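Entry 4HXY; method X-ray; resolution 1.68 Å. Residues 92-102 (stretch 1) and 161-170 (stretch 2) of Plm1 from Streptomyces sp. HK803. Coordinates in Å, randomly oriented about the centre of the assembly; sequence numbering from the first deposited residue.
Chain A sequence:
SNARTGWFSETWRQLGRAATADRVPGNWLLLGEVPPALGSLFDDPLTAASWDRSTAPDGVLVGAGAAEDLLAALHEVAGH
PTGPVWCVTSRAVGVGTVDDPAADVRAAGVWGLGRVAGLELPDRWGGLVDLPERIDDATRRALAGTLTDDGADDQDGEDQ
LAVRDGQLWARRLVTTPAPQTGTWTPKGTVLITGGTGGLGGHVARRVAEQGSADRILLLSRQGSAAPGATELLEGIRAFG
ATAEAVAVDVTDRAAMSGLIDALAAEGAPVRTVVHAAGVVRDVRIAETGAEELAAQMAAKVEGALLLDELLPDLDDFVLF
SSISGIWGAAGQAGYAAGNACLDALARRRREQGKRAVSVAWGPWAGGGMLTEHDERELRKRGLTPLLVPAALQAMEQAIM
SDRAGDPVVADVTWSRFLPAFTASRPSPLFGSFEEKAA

Stretch 1 92-102: AVGVGTVDDPA
Stretch 2 (161-170) LAVRDGQLWA

The strongest polar link between the stretches is the salt bridge of Asp100 and Arg164. Arg164 NE donates to Asp100 OD1 across 3.2 Å, with an N-H...acceptor angle of 170°, so the bond is nearly linear and lies close to the guanidinium plane. Arg164 reaches this position with chi1 -63° (m), chi2 -69° (m), chi3 -174° (t) and chi4 -92°. Its CA-to-CB bond points toward stretch 1, whereas that of Asp100 points sideways; chi1 of -101°, between wells, and chi2 of -36° bring the carboxylate nearer. At the guanidinium edge, Val93 O also lies 3.0 Å from Arg164 NH2. Arg164 NH1 turns back to its own strand, donating to Val163 O at 2.9 Å and 162°.

The same carboxylate organises the loop of stretch 1, which has no regular helix or strand. Val95 N donates to Asp100 OD1 at 2.9 Å, Gly96 N to Asp100 OD2 at a very short 2.4 Å, and Thr97 N to Asp100 OD2 at 3.0 Å. Three successive amides therefore converge on the group that meets Arg164. The backbone permits this through Val95 at phi/psi -72/-26, Gly96 at 92/24, Thr97 at -101/176, and a type I turn from Thr97 to Asp100, with Val98 at -70/-32 and Asp99 at -98/25. At the angles of Gly96 a CB would be jammed against the carbonyl O of Val95, which by itself calls for glycine.

Stretch 2 is a hairpin: strands 161-164 and 167-170 run antiparallel, joined by a type I' turn from Arg164 to Gln167. Asp165 (49/43) and Gly166 (74/4) occupy its corners. Ala162 N to Trp169 O and Trp169 N to Ala162 O are both 2.8 Å; Arg164 N to Gln167 O is 3.0 Å and Gln167 N to Arg164 O is 2.9 Å. Ala162, Arg164 and Trp169 direct CA-to-CB toward stretch 1, while Leu161 and Val163 point away. Across the contact, the CA atoms of Val95 and Ala162 are 7.5 Å apart, and those of Asp99 and Arg164 are 7.0 Å apart.

Near the turn, a water bridges the stretches, donating to Asp99 OD2 at 2.8 Å and accepting from Asp165 N at 3.0 Å. The direct approach of Asp99 OD2 to Asp165 N, 3.3 Å, has too poor an angle for a hydrogen bond. Asp99 adopts chi1 66° (p).

Packing centres on Val95, chi1 175° (t). Val95 CG2 lies over one guanidinium face, 3.8 Å from Arg164 NE, and Pro101 CD covers the opposite face, 4.0 Å from the same NE. Val95 CG2 also meets Ala162 CB at 3.6 Å. Val95 CG1 sits over the Trp169 ring, 4.1 Å from the six-membered centroid and 26° off the normal, a CH-pi contact; Trp169 has chi1 -67° (m) and chi2 75°. Val93 CG2 (chi1 -60°, m) adds a looser contact, 4.1 Å from Ala162 CB. Together the stretches bury 386 Å².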

ATOM      1  N   ALA A  92       0.255  -3.338 -11.972  1.00 10.66           N
ATOM      2  CA  ALA A  92      -0.068  -2.669 -10.705  1.00 10.80           C
ATOM      3  C   ALA A  92      -0.549  -3.653  -9.624  1.00 10.51           C
ATOM      4  O   ALA A  92      -0.443  -3.361  -8.431  1.00 10.73           O
ATOM      5  CB  ALA A  92      -1.091  -1.553 -10.931  1.00 10.81           C
ATOM      6  N   VAL A  93      -1.048  -4.805 -10.059  1.00 10.45           N
ATOM      7  CA  VAL A  93      -1.641  -5.834  -9.195  1.00 10.56           C
ATOM      8  C   VAL A  93      -1.176  -7.228  -9.617  1.00 11.26           C
ATOM      9  O   VAL A  93      -0.815  -7.457 -10.788  1.00 12.04           O
ATOM     10  CB  VAL A  93      -3.206  -5.765  -9.208  1.00 10.76           C
ATOM     11  CG1 VAL A  93      -3.693  -4.405  -8.702  1.00 10.72           C
ATOM     12  CG2 VAL A  93      -3.790  -6.030 -10.593  1.00 10.54           C
ATOM     13  N   GLY A  94      -1.197  -8.138  -8.649  1.00 12.21           N
ATOM     14  CA  GLY A  94      -0.830  -9.540  -8.861  1.00 13.96           C
ATOM     15  C   GLY A  94      -2.095 -10.350  -8.718  1.00 14.36           C
ATOM     16  O   GLY A  94      -2.581 -10.549  -7.608  1.00 15.00           O
ATOM     17  N   VAL A  95      -2.650 -10.800  -9.838  1.00 15.99           N
ATOM     18  CA  VAL A  95      -3.885 -11.589  -9.800  1.00 17.17           C
ATOM     19  C   VAL A  95      -3.680 -13.016  -9.264  1.00 19.87           C
ATOM     20  O   VAL A  95      -4.603 -13.612  -8.710  1.00 20.92           O
ATOM     21  CB  VAL A  95      -4.566 -11.627 -11.167  1.00 17.00           C
ATOM     22  CG1 VAL A  95      -5.773 -12.539 -11.122  1.00 16.97           C
ATOM     23  CG2 VAL A  95      -4.973 -10.216 -11.578  1.00 15.13           C
ATOM     24  N   GLY A  96      -2.468 -13.535  -9.400  1.00 22.85           N
ATOM     25  CA  GLY A  96      -2.132 -14.889  -8.943  1.00 25.30           C
ATOM     26  C   GLY A  96      -2.318 -15.926 -10.039  1.00 27.63           C
ATOM     27  O   GLY A  96      -2.539 -17.105  -9.748  1.00 28.80           O
ATOM     28  N   THR A  97      -2.244 -15.478 -11.292  1.00 29.70           N
ATOM     29  CA  THR A  97      -2.291 -16.366 -12.458  1.00 31.41           C
ATOM     30  C   THR A  97      -0.877 -16.597 -13.012  1.00 32.49           C
ATOM     31  O   THR A  97       0.096 -16.007 -12.531  1.00 32.69           O
ATOM     32  CB  THR A  97      -3.200 -15.789 -13.560  1.00 31.59           C
ATOM     33  OG1 THR A  97      -3.208 -16.672 -14.684  1.00 33.74           O
ATOM     34  CG2 THR A  97      -2.729 -14.413 -14.009  1.00 31.63           C
ATOM     35  N   VAL A  98      -0.774 -17.461 -14.022  1.00 33.90           N
ATOM     36  CA  VAL A  98       0.509 -17.798 -14.660  1.00 34.81           C
ATOM     37  C   VAL A  98       1.078 -16.633 -15.484  1.00 35.01           C
ATOM     38  O   VAL A  98       2.299 -16.470 -15.574  1.00 35.62           O
ATOM     39  CB  VAL A  98       0.373 -19.083 -15.545  1.00 34.97           C
ATOM     40  CG1 VAL A  98       1.532 -19.218 -16.540  1.00 36.22           C
ATOM     41  CG2 VAL A  98       0.274 -20.332 -14.662  1.00 36.10           C
ATOM     42  N   ASP A  99       0.199 -15.816 -16.065  1.00 35.29           N
ATOM     43  CA  ASP A  99       0.625 -14.682 -16.901  1.00 35.33           C
ATOM     44  C   ASP A  99       0.638 -13.350 -16.140  1.00 34.66           C
ATOM     45  O   ASP A  99       0.510 -12.273 -16.740  1.00 34.79           O
ATOM     46  CB  ASP A  99      -0.242 -14.579 -18.170  1.00 35.86           C
ATOM     47  CG  ASP A  99      -1.698 -14.237 -17.872  1.00 36.96           C
ATOM     48  OD1 ASP A  99      -2.114 -14.355 -16.702  1.00 37.39           O
ATOM     49  OD2 ASP A  99      -2.425 -13.860 -18.820  1.00 39.06           O
ATOM     50  N   ASP A 100       0.785 -13.422 -14.818  1.00 33.52           N
ATOM     51  CA  ASP A 100       0.987 -12.213 -14.022  1.00 32.20           C
ATOM     52  C   ASP A 100       2.341 -11.604 -14.359  1.00 30.64           C
ATOM     53  O   ASP A 100       3.353 -12.299 -14.292  1.00 30.61           O
ATOM     54  CB  ASP A 100       0.959 -12.519 -12.529  1.00 32.30           C
ATOM     55  CG  ASP A 100      -0.360 -12.157 -11.873  1.00 32.68           C
ATOM     56  OD1 ASP A 100      -1.014 -11.134 -12.251  1.00 29.44           O
ATOM     57  OD2 ASP A 100      -0.714 -12.910 -10.939  1.00 33.86           O
ATOM     58  N   PRO A 101       2.368 -10.306 -14.698  1.00 28.86           N
ATOM     59  CA  PRO A 101       3.652  -9.669 -14.887  1.00 27.47           C
ATOM     60  C   PRO A 101       4.388  -9.439 -13.568  1.00 25.87           C
ATOM     61  O   PRO A 101       3.819  -9.623 -12.483  1.00 24.83           O
ATOM     62  CB  PRO A 101       3.283  -8.329 -15.513  1.00 27.66           C
ATOM     63  CG  PRO A 101       1.934  -8.030 -14.980  1.00 28.71           C
ATOM     64  CD  PRO A 101       1.252  -9.355 -14.907  1.00 29.09           C
ATOM     65  N   ALA A 102       5.645  -9.035 -13.683  1.00 24.23           N
ATOM     66  CA  ALA A 102       6.450  -8.676 -12.523  1.00 22.97           C
ATOM     67  C   ALA A 102       5.903  -7.388 -11.900  1.00 21.37           C
ATOM     68  O   ALA A 102       5.394  -6.520 -12.610  1.00 21.81           O
ATOM     69  CB  ALA A 102       7.896  -8.496 -12.926  1.00 23.12           C
ATOM     70  N   LEU A 161     -10.614  -3.909 -11.214  1.00  6.00           N
ATOM     71  CA  LEU A 161     -10.592  -4.958 -12.231  1.00  6.27           C
ATOM     72  C   LEU A 161      -9.204  -5.172 -12.800  1.00  6.16           C
ATOM     73  O   LEU A 161      -8.366  -4.253 -12.844  1.00  5.46           O
ATOM     74  CB  LEU A 161     -11.551  -4.585 -13.371  1.00  6.49           C
ATOM     75  CG  LEU A 161     -13.032  -4.498 -12.991  1.00  8.50           C
ATOM     76  CD1 LEU A 161     -13.793  -3.776 -14.061  1.00 10.88           C
ATOM     77  CD2 LEU A 161     -13.602  -5.913 -12.735  1.00  9.85           C
ATOM     78  N   ALA A 162      -8.982  -6.382 -13.307  1.00  7.40           N
ATOM     79  CA  ALA A 162      -7.772  -6.707 -14.019  1.00  7.10           C
ATOM     80  C   ALA A 162      -8.118  -7.556 -15.227  1.00  8.41           C
ATOM     81  O   ALA A 162      -9.002  -8.413 -15.172  1.00  8.58           O
ATOM     82  CB  ALA A 162      -6.780  -7.441 -13.099  1.00  6.88           C
ATOM     83  N   VAL A 163      -7.413  -7.304 -16.320  1.00  8.82           N
ATOM     84  CA  VAL A 163      -7.520  -8.128 -17.532  1.00 11.13           C
ATOM     85  C   VAL A 163      -6.302  -9.039 -17.633  1.00 11.79           C
ATOM     86  O   VAL A 163      -5.158  -8.592 -17.544  1.00 11.72           O
ATOM     87  CB  VAL A 163      -7.677  -7.273 -18.818  1.00 10.81           C
ATOM     88  CG1 VAL A 163      -7.794  -8.200 -20.027  1.00 12.42           C
ATOM     89  CG2 VAL A 163      -8.900  -6.381 -18.717  1.00 11.94           C
ATOM     90  N   ARG A 164      -6.562 -10.343 -17.743  1.00 13.07           N
ATOM     91  CA  ARG A 164      -5.503 -11.349 -17.886  1.00 14.41           C
ATOM     92  C   ARG A 164      -5.972 -12.363 -18.913  1.00 15.67           C
ATOM     93  O   ARG A 164      -7.065 -12.918 -18.779  1.00 14.80           O
ATOM     94  CB  ARG A 164      -5.208 -12.055 -16.561  1.00 14.21           C
ATOM     95  CG  ARG A 164      -4.673 -11.133 -15.431  1.00 13.43           C
ATOM     96  CD  ARG A 164      -3.273 -10.619 -15.717  1.00 13.86           C
ATOM     97  NE  ARG A 164      -2.704  -9.856 -14.600  1.00 14.71           N
ATOM     98  CZ  ARG A 164      -2.799  -8.536 -14.449  1.00 13.48           C
ATOM     99  NH1 ARG A 164      -3.462  -7.782 -15.324  1.00 11.92           N
ATOM    100  NH2 ARG A 164      -2.227  -7.973 -13.407  1.00 15.61           N
ATOM    101  N   ASP A 165      -5.171 -12.540 -19.962  1.00 17.99           N
ATOM    102  CA  ASP A 165      -5.503 -13.438 -21.089  1.00 20.09           C
ATOM    103  C   ASP A 165      -6.920 -13.189 -21.616  1.00 19.72           C
ATOM    104  O   ASP A 165      -7.692 -14.120 -21.880  1.00 20.16           O
ATOM    105  CB  ASP A 165      -5.301 -14.911 -20.700  1.00 20.98           C
ATOM    106  CG  ASP A 165      -5.077 -15.827 -21.927  1.00 24.70           C
ATOM    107  OD1 ASP A 165      -4.856 -15.317 -23.057  1.00 28.22           O
ATOM    108  OD2 ASP A 165      -5.108 -17.067 -21.746  1.00 30.04           O
ATOM    109  N   GLY A 166      -7.283 -11.919 -21.742  1.00 19.41           N
ATOM    110  CA  GLY A 166      -8.598 -11.548 -22.247  1.00 19.18           C
ATOM    111  C   GLY A 166      -9.788 -11.751 -21.316  1.00 19.15           C
ATOM    112  O   GLY A 166     -10.919 -11.516 -21.714  1.00 20.13           O
ATOM    113  N   GLN A 167      -9.541 -12.179 -20.082  1.00 18.15           N
ATOM    114  CA  GLN A 167     -10.606 -12.383 -19.106  1.00 17.59           C
ATOM    115  C   GLN A 167     -10.557 -11.278 -18.065  1.00 15.73           C
ATOM    116  O   GLN A 167      -9.479 -10.788 -17.748  1.00 14.84           O
ATOM    117  CB  GLN A 167     -10.426 -13.721 -18.397  1.00 18.04           C
ATOM    118  CG  GLN A 167     -10.485 -14.920 -19.322  1.00 22.39           C
ATOM    119  CD  GLN A 167     -11.908 -15.260 -19.668  1.00 27.23           C
ATOM    120  OE1 GLN A 167     -12.624 -15.854 -18.857  1.00 32.24           O
ATOM    121  NE2 GLN A 167     -12.343 -14.858 -20.859  1.00 29.65           N
ATOM    122  N   LEU A 168     -11.721 -10.942 -17.525  1.00 14.54           N
ATOM    123  CA  LEU A 168     -11.850  -9.951 -16.444  1.00 13.73           C
ATOM    124  C   LEU A 168     -11.844 -10.603 -15.077  1.00 11.88           C
ATOM    125  O   LEU A 168     -12.585 -11.567 -14.830  1.00 11.89           O
ATOM    126  CB  LEU A 168     -13.157  -9.163 -16.562  1.00 14.51           C
ATOM    127  CG  LEU A 168     -13.193  -7.771 -17.182  1.00 18.10           C
ATOM    128  CD1 LEU A 168     -14.534  -7.143 -16.808  1.00 19.10           C
ATOM    129  CD2 LEU A 168     -12.049  -6.857 -16.756  1.00 16.83           C
ATOM    130  N   TRP A 169     -11.056 -10.027 -14.176  1.00  9.70           N
ATOM    131  CA  TRP A 169     -10.955 -10.478 -12.793  1.00  8.87           C
ATOM    132  C   TRP A 169     -11.282  -9.298 -11.890  1.00  8.18           C
ATOM    133  O   TRP A 169     -10.899  -8.174 -12.196  1.00  8.73           O
ATOM    134  CB  TRP A 169      -9.547 -10.960 -12.473  1.00  8.76           C
ATOM    135  CG  TRP A 169      -9.137 -12.207 -13.196  1.00  9.40           C
ATOM    136  CD1 TRP A 169      -8.788 -12.321 -14.502  1.00 10.17           C
ATOM    137  CD2 TRP A 169      -9.030 -13.522 -12.633  1.00 10.82           C
ATOM    138  NE1 TRP A 169      -8.485 -13.630 -14.802  1.00 12.35           N
ATOM    139  CE2 TRP A 169      -8.606 -14.382 -13.666  1.00 12.12           C
ATOM    140  CE3 TRP A 169      -9.253 -14.053 -11.360  1.00 11.67           C
ATOM    141  CZ2 TRP A 169      -8.421 -15.751 -13.469  1.00 14.04           C
ATOM    142  CZ3 TRP A 169      -9.029 -15.393 -11.150  1.00 12.98           C
ATOM    143  CH2 TRP A 169      -8.633 -16.237 -12.208  1.00 15.58           C
ATOM    144  N   ALA A 170     -11.998  -9.563 -10.800  1.00  6.89           N
ATOM    145  CA  ALA A 170     -12.415  -8.521  -9.850  1.00  6.55           C
ATOM    146  C   ALA A 170     -11.798  -8.744  -8.488  1.00  6.42           C
ATOM    147  O   ALA A 170     -11.761  -9.883  -7.984  1.00  6.12           O
ATOM    148  CB  ALA A 170     -13.947  -8.474  -9.740  1.00  5.69           C
TER
HETATM  149  O   HOH W   1      -2.491 -11.248 -19.913  1.00 24.57           O